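Local coordinates for protein aminoglycoside phosphotransferase (Mycobacterium smegmatis, PDB 6EF6) that phosphorylates (S)-1-amino-2-propanol, acting as the kinase of the microcompartment in which Mycobacterium smegmatis utilises aminoacetone, at residues 79-82 against 83-87; 129-132 against 133-137; 38-41 against 42-46; 263-266 against 267-271. All coordinates share one frame; numbering follows the deposited sequence.

Contact 1: 79-82 against 83-87; sequences HEIE and SELDW
Ile81 and Glu84 lie beside each other on helix 78-94, the helix of the phosphotransferase N-terminal lobe that is comparable to helix C of protein kinases. The backbone bonds are the regular i to i+4 set: Ser83 N to His79 O, Glu84 N to Glu80 O, Leu85 N to Ile81 O (3.0 Å) and Asp86 N to Glu82 O (2.9 Å). The polar side chains turn to partners beyond this turn. Glu84 CG stands opposite the backbone N (chi1 172°) and the chain continues extended, which carries OE1 past the Ile81 methyl CG2 at 4.1 Å to a salt bridge with Arg69; the comparison with helix C rests on this bridge, which is consistent with the glutamate-to-basic-residue pair of kinase folds. Asp86 OD1 is held by Arg110, and Ser83 OG bonds to Gly171 N. Glu82 OE1 and Asp86 OD2, both acidic, stay 6.5 Å apart. The apolar contact is loose across the turn and is completed by strand 124-130, where Ile81 and Leu85 both rest on Val127. Ile81 CG2 lies 4.5 Å from Leu85 CG, while that same CG comes closer to the backbone, 3.4 Å from Ile81 O.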
# COMPACT_ATOMS: atom_id res chain seq x y z
N HIS A 79 -18.84 4.04 1.21
CA HIS A 79 -18.88 3.19 2.39
C HIS A 79 -17.57 2.45 2.59
O HIS A 79 -17.18 2.19 3.73
CB HIS A 79 -20.07 2.22 2.30
CG HIS A 79 -19.82 1.03 1.41
ND1 HIS A 79 -20.11 1.03 0.06
CD2 HIS A 79 -19.32 -0.20 1.68
CE1 HIS A 79 -19.80 -0.14 -0.46
NE2 HIS A 79 -19.31 -0.90 0.50
N GLU A 80 -16.87 2.12 1.50
CA GLU A 80 -15.55 1.49 1.61
C GLU A 80 -14.55 2.44 2.23
O GLU A 80 -13.76 2.05 3.08
CB GLU A 80 -15.06 1.10 0.22
CG GLU A 80 -15.83 0.04 -0.51
CD GLU A 80 -15.28 -0.11 -1.94
OE1 GLU A 80 -15.83 0.55 -2.84
OE2 GLU A 80 -14.26 -0.82 -2.14
N ILE A 81 -14.57 3.71 1.82
CA ILE A 81 -13.68 4.71 2.41
C ILE A 81 -14.01 4.88 3.89
O ILE A 81 -13.12 4.91 4.74
CB ILE A 81 -13.75 6.04 1.63
CG1 ILE A 81 -13.38 5.84 0.14
CG2 ILE A 81 -12.83 7.07 2.29
CD1 ILE A 81 -13.58 7.09 -0.77
N GLU A 82 -15.30 4.92 4.22
CA GLU A 82 -15.70 5.00 5.62
C GLU A 82 -15.15 3.83 6.44
O GLU A 82 -14.74 4.03 7.58
CB GLU A 82 -17.22 5.05 5.75
CG GLU A 82 -17.80 6.36 5.22
CD GLU A 82 -19.31 6.32 5.13
OE1 GLU A 82 -19.90 5.24 5.34
OE2 GLU A 82 -19.90 7.38 4.84
N SER A 83 -15.10 2.63 5.86
CA SER A 83 -14.51 1.48 6.55
C SER A 83 -13.02 1.67 6.81
O SER A 83 -12.52 1.28 7.88
CB SER A 83 -14.81 0.20 5.77
OG SER A 83 -16.20 -0.11 5.87
N GLU A 84 -12.26 2.22 5.85
CA GLU A 84 -10.86 2.55 6.10
C GLU A 84 -10.78 3.48 7.30
O GLU A 84 -9.96 3.28 8.19
CB GLU A 84 -10.26 3.26 4.88
CG GLU A 84 -8.84 3.82 5.12
CD GLU A 84 -8.45 5.00 4.20
OE1 GLU A 84 -9.24 5.36 3.30
OE2 GLU A 84 -7.35 5.55 4.40
N LEU A 85 -11.60 4.53 7.29
CA LEU A 85 -11.57 5.53 8.37
C LEU A 85 -11.95 4.91 9.71
O LEU A 85 -11.42 5.32 10.74
CB LEU A 85 -12.43 6.75 8.01
CG LEU A 85 -12.06 7.45 6.67
CD1 LEU A 85 -12.89 8.71 6.51
CD2 LEU A 85 -10.58 7.75 6.51
N ASP A 86 -12.84 3.92 9.72
CA ASP A 86 -13.15 3.22 10.98
C ASP A 86 -11.94 2.46 11.50
O ASP A 86 -11.69 2.42 12.72
CB ASP A 86 -14.30 2.24 10.75
CG ASP A 86 -15.67 2.94 10.62
OD1 ASP A 86 -15.79 4.11 11.05
OD2 ASP A 86 -16.58 2.29 10.06
N TRP A 87 -11.12 1.85 10.61
CA TRP A 87 -9.90 1.23 11.10
C TRP A 87 -8.94 2.27 11.65
O TRP A 87 -8.32 2.07 12.71
CB TRP A 87 -9.24 0.38 10.02
CG TRP A 87 -8.17 -0.54 10.54
CD1 TRP A 87 -8.01 -0.98 11.81
CD2 TRP A 87 -7.10 -1.16 9.79
NE1 TRP A 87 -6.92 -1.80 11.91
CE2 TRP A 87 -6.32 -1.92 10.69
CE3 TRP A 87 -6.71 -1.10 8.46
CZ2 TRP A 87 -5.24 -2.68 10.30
CZ3 TRP A 87 -5.60 -1.83 8.07
CH2 TRP A 87 -4.86 -2.60 8.99

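Contact 2: 129-132 against 133-137. With BEZ (benzoic acid), chain B.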
# COMPACT_ATOMS: atom_id res chain seq x y z
N PHE A 129 -7.31 15.36 6.41
CA PHE A 129 -6.57 14.85 7.56
C PHE A 129 -5.77 15.97 8.23
O PHE A 129 -5.38 16.95 7.58
CB PHE A 129 -5.56 13.77 7.11
CG PHE A 129 -6.20 12.53 6.50
CD1 PHE A 129 -6.76 11.55 7.31
CD2 PHE A 129 -6.20 12.35 5.12
CE1 PHE A 129 -7.33 10.40 6.75
CE2 PHE A 129 -6.77 11.22 4.54
CZ PHE A 129 -7.31 10.22 5.36
N GLU A 130 -5.47 15.79 9.52
CA GLU A 130 -4.58 16.71 10.21
C GLU A 130 -3.18 16.58 9.64
O GLU A 130 -2.81 15.57 9.03
CB GLU A 130 -4.57 16.45 11.72
CG GLU A 130 -5.93 16.65 12.37
CD GLU A 130 -5.90 16.60 13.89
OE1 GLU A 130 -4.84 16.28 14.47
OE2 GLU A 130 -6.95 16.87 14.51
N MET A 131 -2.38 17.63 9.84
CA MET A 131 -1.00 17.62 9.37
C MET A 131 -0.26 16.44 9.99
O MET A 131 -0.54 16.00 11.11
CB MET A 131 -0.32 18.95 9.71
CG MET A 131 1.07 19.10 9.17
SD MET A 131 1.14 18.80 7.41
CE MET A 131 2.86 19.08 7.05
N VAL A 132 0.67 15.88 9.20
CA VAL A 132 1.49 14.74 9.60
C VAL A 132 2.95 15.16 9.50
O VAL A 132 3.38 15.69 8.47
CB VAL A 132 1.23 13.55 8.66
CG1 VAL A 132 2.23 12.41 8.95
CG2 VAL A 132 -0.20 13.04 8.81
N GLY A 133 3.71 14.93 10.57
CA GLY A 133 5.14 15.22 10.52
C GLY A 133 5.83 14.43 9.43
O GLY A 133 5.76 13.19 9.39
N GLY A 134 6.54 15.13 8.55
CA GLY A 134 7.23 14.52 7.44
C GLY A 134 6.55 14.78 6.11
O GLY A 134 7.14 14.47 5.06
N ALA A 135 5.34 15.35 6.11
CA ALA A 135 4.61 15.54 4.87
C ALA A 135 4.96 16.84 4.16
O ALA A 135 4.68 16.95 2.97
CB ALA A 135 3.10 15.52 5.14
N GLU A 136 5.52 17.83 4.85
CA GLU A 136 5.85 19.06 4.16
C GLU A 136 7.00 18.81 3.20
O GLU A 136 7.95 18.09 3.54
CB GLU A 136 6.23 20.15 5.16
CG GLU A 136 6.46 21.50 4.49
CD GLU A 136 6.74 22.60 5.48
OE1 GLU A 136 6.15 22.59 6.58
OE2 GLU A 136 7.56 23.49 5.15
N PRO A 137 6.94 19.32 1.97
CA PRO A 137 8.04 19.07 1.03
C PRO A 137 9.35 19.62 1.57
O PRO A 137 9.39 20.71 2.17
CB PRO A 137 7.60 19.84 -0.22
CG PRO A 137 6.13 19.83 -0.14
CD PRO A 137 5.81 19.98 1.32
C BEZ B . -3.38 9.38 2.47
O1 BEZ B . -4.13 8.55 2.97
O2 BEZ B . -3.23 9.41 1.21
C1 BEZ B . -2.66 10.32 3.37
C2 BEZ B . -1.52 10.98 2.94
C3 BEZ B . -0.87 11.86 3.79
C4 BEZ B . -1.34 12.06 5.08
C5 BEZ B . -2.49 11.39 5.51
C6 BEZ B . -3.13 10.52 4.66
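A type II beta turn from Val132 to Ala135 follows strand 124-130, whose Phe129 lines the benzoic acid pocket. The turn is closed by Ala135 N bonding to Val132 O at 3.1 Å. Gly134 takes the third position of the turn with positive phi (107°), a conformation that glycine readily adopts. Ala135 CB points back to Val132 O at 3.3 Å. The Met131 chain, bent at chi2 (53°), swings its methyl CE to 4.0 Å from Ala135 CB and 3.7 Å from Glu136 N. In the kinase fold this is where the linker leaves the N-terminal lobe, and Val132 and Ala135 touch both Ile67 of strand 64-70 and Leu238 of strand 237-239. The pocket beside it is probably the place where a nucleotide base would lie. Benzoic acid, anchored by Arg69, places its C6 over one face of the Phe129 ring, toward the rim, its own ring inclined by roughly 30°, with C6 at 3.6 Å from Phe129 CD2. Val132 adds its CG2 methyl, 4.0 Å from benzoic acid C4.

Contact 3: 38-41 against 42-46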
# COMPACT_ATOMS: atom_id res chain seq x y z
N TYR A 38 -14.91 22.83 4.64
CA TYR A 38 -14.08 22.79 5.83
C TYR A 38 -13.86 24.21 6.33
O TYR A 38 -14.06 25.19 5.61
CB TYR A 38 -12.75 22.11 5.51
CG TYR A 38 -12.93 20.66 5.07
CD1 TYR A 38 -13.06 19.63 6.02
CD2 TYR A 38 -12.95 20.31 3.73
CE1 TYR A 38 -13.20 18.31 5.64
CE2 TYR A 38 -13.08 18.97 3.34
CZ TYR A 38 -13.19 17.97 4.30
OH TYR A 38 -13.31 16.66 3.93
N ASP A 39 -13.46 24.30 7.60
CA ASP A 39 -13.27 25.59 8.23
C ASP A 39 -12.02 26.31 7.74
O ASP A 39 -11.93 27.53 7.90
CB ASP A 39 -13.28 25.45 9.74
CG ASP A 39 -14.68 25.26 10.28
OD1 ASP A 39 -15.61 25.91 9.73
OD2 ASP A 39 -14.86 24.47 11.22
N VAL A 40 -11.09 25.59 7.13
CA VAL A 40 -9.94 26.25 6.54
C VAL A 40 -10.41 27.15 5.39
O VAL A 40 -11.33 26.81 4.64
CB VAL A 40 -8.93 25.19 6.07
CG1 VAL A 40 -9.57 24.29 5.03
CG2 VAL A 40 -7.68 25.87 5.55
N SER A 41 -9.76 28.30 5.26
CA SER A 41 -10.16 29.29 4.26
C SER A 41 -10.28 28.66 2.88
O SER A 41 -9.49 27.80 2.48
CB SER A 41 -9.13 30.43 4.23
OG SER A 41 -9.28 31.20 3.06
N ASP A 42 -11.31 29.10 2.14
CA ASP A 42 -11.52 28.63 0.77
C ASP A 42 -10.40 29.08 -0.16
O ASP A 42 -10.21 28.46 -1.22
CB ASP A 42 -12.85 29.18 0.23
CG ASP A 42 -14.07 28.73 1.03
OD1 ASP A 42 -13.97 27.85 1.92
OD2 ASP A 42 -15.16 29.28 0.76
N ASN A 43 -9.66 30.11 0.21
CA ASN A 43 -8.51 30.57 -0.57
C ASN A 43 -7.18 30.07 -0.01
O ASN A 43 -6.13 30.65 -0.33
CB ASN A 43 -8.53 32.09 -0.68
CG ASN A 43 -9.43 32.57 -1.81
OD1 ASN A 43 -10.50 33.13 -1.57
ND2 ASN A 43 -9.00 32.32 -3.05
N ALA A 44 -7.20 29.02 0.80
CA ALA A 44 -5.97 28.42 1.32
C ALA A 44 -5.10 27.97 0.15
O ALA A 44 -5.60 27.63 -0.93
CB ALA A 44 -6.30 27.21 2.19
N SER A 45 -3.80 27.97 0.37
CA SER A 45 -2.90 27.48 -0.66
C SER A 45 -2.92 25.96 -0.66
O SER A 45 -3.12 25.32 0.38
CB SER A 45 -1.48 27.99 -0.44
OG SER A 45 -0.97 27.58 0.81
N LEU A 46 -2.72 25.40 -1.84
CA LEU A 46 -2.65 23.96 -2.05
C LEU A 46 -1.34 23.61 -2.73
O LEU A 46 -0.96 24.25 -3.71
CB LEU A 46 -3.80 23.48 -2.93
CG LEU A 46 -5.20 23.66 -2.35
CD1 LEU A 46 -6.24 23.41 -3.44
CD2 LEU A 46 -5.40 22.71 -1.18
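Ser41 reaches Asn43 because its hydroxyl is swung away from its own N and held beside the carbonyl carbon (chi1 164°), so that OG leans forward over the next two residues. There it accepts a hydrogen bond from Asn43 N at 3.1 Å, which makes an ST turn. One residue earlier, Val40 places CG2 opposite its backbone N, leaving CG1 between N and the carbonyl carbon (chi1 61°); this sets CG2 3.9 Å from Ala44 CB, across the turn.

The ST turn coincides with a type I beta turn from Ser41 to Ala44. Ala44 N bonds to Ser41 O at 3.1 Å, but it approaches from well above the carbonyl plane, with a C=O...N angle of only 112°. Ser41 therefore grips two successive N-H groups, one with its side chain and one with its backbone, while Ala44 CB comes back to within 3.3 Å of Ser41 O. The methyl contact of Val40 with Ala44 joins the residues on the two sides of the turn.

This surface turn leads from helix 28-35 into strand 45-48, the outermost strand at one end of the five-stranded antiparallel sheet of the N-terminal lobe. Val40 is wedged between Leu35 of the helix and Val59 of strand 55-61, which Ala44 also touches, and Asp61 at the end of that strand takes the Ser41 N-H through OD2. Just beyond, Ser45 begins pairing with Glu60, so the turn hands the chain directly into the edge of the sheet.

Contact 4: 263-266 against 267-271; sequences YDFG and TAVSF
Thr267 folds back on Tyr263 and Asp264 in the buried helix 263-268 of the C-terminal lobe, a place comparable to the start of helix F in protein kinases. Although residues 264-266 read DFG, the sodium-binding aspartates seen here are Asp231 and Asp252, so Asp264 is not the aspartate of the kinase DFG motif. From the backbone, Thr267 N bonds to Tyr263 O, and CB sits 3.6 Å from Asp264 O. At CB the side chain divides. OG1, lodged between N and the carbonyl carbon (chi1 76°), donates to Asp264 O at 2.7 Å and accepts from Leu232 N. That carbonyl also receives Ala268 N at 3.1 Å, both donors coming from the same face of its plane. The other branch, CG2, lies over one face of the Tyr263 ring in a CH-pi contact, 4.0 Å from the ring centroid and 22° off its normal.

Beyond these, Asp264 bonds to Ala230 N and His158 through its carboxylate, an arrangement probably comparable to that of the helix F aspartate, which in protein kinases holds the catalytic loop. Tyr263 OH and Ser270 OG both bond to Arg310, a residue of the methoxypropanamine pocket. Phe265 CD1 packs on Ala268 CB at 4.2 Å. The chain then turns out of the helix, and Thr267 O is gripped twice by Ser270: by its N at 3.1 Å and by its OG at 2.7 Å.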
# COMPACT_ATOMS: atom_id res chain seq x y z
N TYR A 263 1.71 -10.77 2.91
CA TYR A 263 1.79 -9.95 1.71
C TYR A 263 2.28 -8.56 2.05
O TYR A 263 2.92 -7.92 1.22
CB TYR A 263 0.40 -9.94 1.04
CG TYR A 263 0.29 -8.97 -0.13
CD1 TYR A 263 1.08 -9.08 -1.27
CD2 TYR A 263 -0.59 -7.91 -0.07
CE1 TYR A 263 0.99 -8.18 -2.30
CE2 TYR A 263 -0.70 -6.99 -1.13
CZ TYR A 263 0.10 -7.14 -2.22
OH TYR A 263 0.00 -6.24 -3.25
N ASP A 264 2.02 -8.05 3.26
CA ASP A 264 2.56 -6.74 3.62
C ASP A 264 4.09 -6.69 3.50
O ASP A 264 4.66 -5.62 3.16
CB ASP A 264 2.14 -6.36 5.04
CG ASP A 264 0.74 -5.83 5.14
OD1 ASP A 264 0.20 -5.22 4.19
OD2 ASP A 264 0.16 -5.98 6.26
N PHE A 265 4.79 -7.83 3.71
CA PHE A 265 6.24 -7.81 3.47
C PHE A 265 6.58 -7.60 1.99
O PHE A 265 7.52 -6.87 1.63
CB PHE A 265 6.98 -9.07 3.98
CG PHE A 265 8.42 -9.03 3.61
CD1 PHE A 265 9.25 -8.07 4.18
CD2 PHE A 265 8.94 -9.92 2.68
CE1 PHE A 265 10.57 -7.94 3.79
CE2 PHE A 265 10.28 -9.83 2.29
CZ PHE A 265 11.10 -8.86 2.87
N GLY A 266 5.86 -8.27 1.09
CA GLY A 266 6.07 -7.97 -0.32
C GLY A 266 5.91 -6.50 -0.63
O GLY A 266 6.69 -5.92 -1.39
N THR A 267 4.93 -5.85 0.00
CA THR A 267 4.75 -4.44 -0.27
C THR A 267 5.93 -3.60 0.25
O THR A 267 6.20 -2.55 -0.31
CB THR A 267 3.40 -3.89 0.23
OG1 THR A 267 3.40 -3.70 1.65
CG2 THR A 267 2.23 -4.75 -0.21
N ALA A 268 6.60 -4.03 1.33
CA ALA A 268 7.75 -3.33 1.88
C ALA A 268 8.85 -3.15 0.84
O ALA A 268 9.63 -2.19 0.94
CB ALA A 268 8.28 -4.12 3.06
N VAL A 269 8.99 -4.08 -0.11
CA VAL A 269 10.04 -4.02 -1.10
C VAL A 269 9.48 -3.69 -2.49
O VAL A 269 10.13 -3.95 -3.52
CB VAL A 269 10.89 -5.29 -1.10
CG1 VAL A 269 11.71 -5.36 0.21
CG2 VAL A 269 10.07 -6.54 -1.24
N SER A 270 8.38 -2.95 -2.52
CA SER A 270 7.76 -2.54 -3.78
C SER A 270 8.77 -1.85 -4.67
O SER A 270 9.42 -0.86 -4.26
CB SER A 270 6.63 -1.54 -3.53
OG SER A 270 5.54 -2.13 -2.85
N PHE A 271 8.86 -2.33 -5.91
CA PHE A 271 9.70 -1.77 -6.99
C PHE A 271 11.20 -2.05 -6.85
O PHE A 271 11.96 -1.77 -7.79
CB PHE A 271 9.48 -0.27 -7.21
CG PHE A 271 8.08 0.06 -7.62
CD1 PHE A 271 7.58 -0.33 -8.84
CD2 PHE A 271 7.23 0.72 -6.73
CE1 PHE A 271 6.27 -0.04 -9.24
CE2 PHE A 271 5.92 1.00 -7.12
CZ PHE A 271 5.45 0.62 -8.33

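Contacts 1 and 2 meet directly, Leu85 CD2 resting on Phe129 CE1 at 4.2 Å, and together they border the benzoic acid site: Phe129 of contact 2 lines it and the side chain of Glu84 in contact 1 is about 5 Å from the ligand. Contacts 2 and 3 both reach the five-stranded sheet, their centres 16 Å apart, but the turn of contact 3 is at the surface, well removed from either pocket. Contact 4 stands in the other lobe; its nearest atoms are about 17 Å from contact 2 and about 7 Å from contact 1. Through Ser270, about 6 Å from the bound methoxypropanamine, it lies beside the pocket of that ligand, which probably marks the substrate side.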